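Local coordinates for protein Co-type Nitrile Hydratase beta subunit (Pseudomonas putida, PDB 3QYH) that forms, together with its alpha subunit, a cobalt-dependent nitrile hydratase, an enzyme that hydrates nitriles to the corresponding amides, at residues Y153-G159 with F190-W196. Residues are numbered along the deposited sequence; the frame is centred on the assembly and turned at random.
Sequences YTRGKVG and FTSVELW
Phe190 (chi1 -62°, m) packs its ring against the backbone of Lys157-Gly159, its CD2 3.5 Å from Val158 O and Lys157 O at the ring edge, 3.8 Å from Phe190 CE2. The CA atoms of Gly159 and Phe190 are 4.6 Å apart; an ideal CB on Gly159 would clash, 2.9 Å from Phe190 CE2. Thr154-Lys157 make a type II beta turn; at Gly156 (phi/psi 80/-2) a CB would jam against Arg155 O, which by itself calls for glycine. Strand 183-191 runs directly into helix 192-196, N-capped by Thr191, whose OG1 accepts from Glu194 N at 3.0 Å. The two strands are antiparallel neighbours in the SH3-like C-terminal beta domain. CA separation reaches 6.8 Å at Lys157-Glu194, where Glu194 OE2 (chi1 t, chi2 p) accepts a hydrogen bond from Val158 N at 2.9 Å and 160°; a water links Val158 O (2.6 Å) to Thr191 N (3.0 Å). Lys157 (m, m, t, m) packs over the helix end, its CE 3.3 Å from Glu194 O; a second water joins Lys157 NZ (3.1 Å), Tyr153 O (2.8 Å) and Leu195 O (2.8 Å). Tyr153 (chi1 p) sets CE2 3.9 Å from Leu195 CD1 and CB 3.6 Å from Trp196 CH2; its ring and the six-membered Trp196 ring, inclined 27°, centroids 5.6 Å apart, barely overlap. Tyr153 OH and Trp196 NE1 hydrogen-bond respectively to an acidic side chain and the backbone of the alpha subunit.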
loop_
_atom_site.group_PDB
_atom_site.type_symbol
_atom_site.label_atom_id
_atom_site.label_comp_id
_atom_site.label_asym_id
_atom_site.label_seq_id
_atom_site.Cartn_x
_atom_site.Cartn_y
_atom_site.Cartn_z
ATOM N N TYR B 153 -1.526 -6.827 -16.347
ATOM C CA TYR B 153 -1.387 -5.790 -17.374
ATOM C C TYR B 153 0.056 -5.558 -17.857
ATOM O O TYR B 153 0.267 -4.905 -18.879
ATOM C CB TYR B 153 -2.054 -4.461 -16.948
ATOM C CG TYR B 153 -1.287 -3.644 -15.911
ATOM C CD1 TYR B 153 -1.612 -3.724 -14.547
ATOM C CD2 TYR B 153 -0.251 -2.787 -16.294
ATOM C CE1 TYR B 153 -0.900 -2.976 -13.584
ATOM C CE2 TYR B 153 0.444 -2.027 -15.353
ATOM C CZ TYR B 153 0.123 -2.130 -14.003
ATOM O OH TYR B 153 0.828 -1.372 -13.087
ATOM N N THR B 154 1.038 -6.085 -17.126
ATOM C CA THR B 154 2.442 -5.917 -17.508
ATOM C C THR B 154 3.013 -7.110 -18.292
ATOM O O THR B 154 4.081 -7.005 -18.900
ATOM C CB THR B 154 3.370 -5.704 -16.269
ATOM O OG1 THR B 154 3.436 -6.904 -15.506
ATOM C CG2 THR B 154 2.900 -4.539 -15.384
ATOM N N ARG B 155 2.314 -8.240 -18.271
ATOM C CA ARG B 155 2.910 -9.472 -18.782
ATOM C C ARG B 155 3.134 -9.445 -20.309
ATOM O O ARG B 155 2.260 -9.061 -21.071
ATOM C CB ARG B 155 2.104 -10.698 -18.323
ATOM C CG ARG B 155 2.117 -10.817 -16.809
ATOM C CD ARG B 155 1.354 -12.012 -16.290
ATOM N NE ARG B 155 0.958 -11.784 -14.900
ATOM C CZ ARG B 155 -0.001 -12.474 -14.283
ATOM N NH1 ARG B 155 -0.643 -13.445 -14.931
ATOM N NH2 ARG B 155 -0.326 -12.203 -13.028
ATOM N N GLY B 156 4.328 -9.829 -20.729
ATOM C CA GLY B 156 4.683 -9.760 -22.134
ATOM C C GLY B 156 5.079 -8.377 -22.613
ATOM O O GLY B 156 5.432 -8.207 -23.785
ATOM N N LYS B 157 5.024 -7.378 -21.735
ATOM C CA LYS B 157 5.284 -6.009 -22.182
ATOM C C LYS B 157 6.757 -5.627 -21.976
ATOM O O LYS B 157 7.450 -6.209 -21.138
ATOM C CB LYS B 157 4.369 -5.012 -21.472
ATOM C CG LYS B 157 2.876 -5.291 -21.643
ATOM C CD LYS B 157 2.485 -5.234 -23.104
ATOM C CE LYS B 157 0.978 -5.062 -23.297
ATOM N NZ LYS B 157 0.207 -6.094 -22.606
ATOM N N VAL B 158 7.216 -4.640 -22.738
ATOM C CA VAL B 158 8.626 -4.240 -22.712
ATOM C C VAL B 158 8.762 -2.900 -22.016
ATOM O O VAL B 158 8.059 -1.942 -22.342
ATOM C CB VAL B 158 9.212 -4.116 -24.155
ATOM C CG1 VAL B 158 10.531 -3.344 -24.154
ATOM C CG2 VAL B 158 9.367 -5.504 -24.800
ATOM N N GLY B 159 9.682 -2.824 -21.063
ATOM C CA GLY B 159 9.914 -1.562 -20.374
ATOM C C GLY B 159 11.395 -1.309 -20.130
ATOM O O GLY B 159 12.248 -2.118 -20.507
ATOM N N PHE B 190 7.195 1.735 -18.235
ATOM C CA PHE B 190 6.487 1.328 -19.451
ATOM C C PHE B 190 5.798 2.547 -20.019
ATOM O O PHE B 190 5.226 3.329 -19.276
ATOM C CB PHE B 190 5.399 0.293 -19.120
ATOM C CG PHE B 190 5.924 -0.982 -18.534
ATOM C CD1 PHE B 190 5.991 -1.148 -17.160
ATOM C CD2 PHE B 190 6.315 -2.034 -19.350
ATOM C CE1 PHE B 190 6.467 -2.333 -16.599
ATOM C CE2 PHE B 190 6.812 -3.222 -18.802
ATOM C CZ PHE B 190 6.871 -3.377 -17.427
ATOM N N THR B 191 5.810 2.709 -21.337
ATOM C CA THR B 191 5.052 3.799 -21.933
ATOM C C THR B 191 3.584 3.441 -21.949
ATOM O O THR B 191 3.217 2.271 -21.998
ATOM C CB THR B 191 5.446 4.067 -23.404
ATOM O OG1 THR B 191 5.157 2.890 -24.175
ATOM C CG2 THR B 191 6.930 4.398 -23.518
ATOM N N SER B 192 2.745 4.463 -21.940
ATOM C CA SER B 192 1.306 4.270 -22.030
ATOM C C SER B 192 0.928 3.461 -23.288
ATOM O O SER B 192 0.041 2.602 -23.254
ATOM C CB SER B 192 0.620 5.634 -22.028
ATOM O OG SER B 192 -0.786 5.516 -22.118
ATOM N N VAL B 193 1.600 3.732 -24.402
ATOM C CA VAL B 193 1.284 3.035 -25.649
ATOM C C VAL B 193 1.640 1.566 -25.562
ATOM O O VAL B 193 0.900 0.711 -26.028
ATOM C CB VAL B 193 1.975 3.688 -26.872
ATOM C CG1 VAL B 193 1.718 2.876 -28.138
ATOM C CG2 VAL B 193 1.455 5.099 -27.067
ATOM N N GLU B 194 2.774 1.257 -24.960
ATOM C CA GLU B 194 3.159 -0.141 -24.800
ATOM C C GLU B 194 2.119 -0.911 -23.984
ATOM O O GLU B 194 1.765 -2.046 -24.318
ATOM C CB GLU B 194 4.523 -0.263 -24.122
ATOM C CG GLU B 194 4.903 -1.704 -23.764
ATOM C CD GLU B 194 5.330 -2.535 -24.993
ATOM O OE1 GLU B 194 5.483 -1.972 -26.097
ATOM O OE2 GLU B 194 5.522 -3.755 -24.857
ATOM N N LEU B 195 1.632 -0.320 -22.898
ATOM C CA LEU B 195 0.667 -1.050 -22.066
ATOM C C LEU B 195 -0.727 -1.158 -22.691
ATOM O O LEU B 195 -1.331 -2.203 -22.644
ATOM C CB LEU B 195 0.549 -0.446 -20.670
ATOM C CG LEU B 195 1.815 -0.385 -19.819
ATOM C CD1 LEU B 195 1.412 0.174 -18.480
ATOM C CD2 LEU B 195 2.450 -1.761 -19.676
ATOM N N TRP B 196 -1.224 -0.076 -23.275
ATOM C CA TRP B 196 -2.636 0.040 -23.612
ATOM C C TRP B 196 -2.943 0.193 -25.097
ATOM O O TRP B 196 -4.103 0.188 -25.476
ATOM C CB TRP B 196 -3.277 1.205 -22.838
ATOM C CG TRP B 196 -2.899 1.200 -21.377
ATOM C CD1 TRP B 196 -2.179 2.165 -20.704
ATOM C CD2 TRP B 196 -3.201 0.179 -20.415
ATOM N NE1 TRP B 196 -2.031 1.798 -19.381
ATOM C CE2 TRP B 196 -2.636 0.583 -19.182
ATOM C CE3 TRP B 196 -3.895 -1.038 -20.472
ATOM C CZ2 TRP B 196 -2.749 -0.189 -18.015
ATOM C CZ3 TRP B 196 -4.004 -1.802 -19.308
ATOM C CH2 TRP B 196 -3.433 -1.378 -18.103
HETATM O O HOH W 1 -1.607 -4.300 -20.837
HETATM O O HOH W 2 7.697 0.651 -22.472
#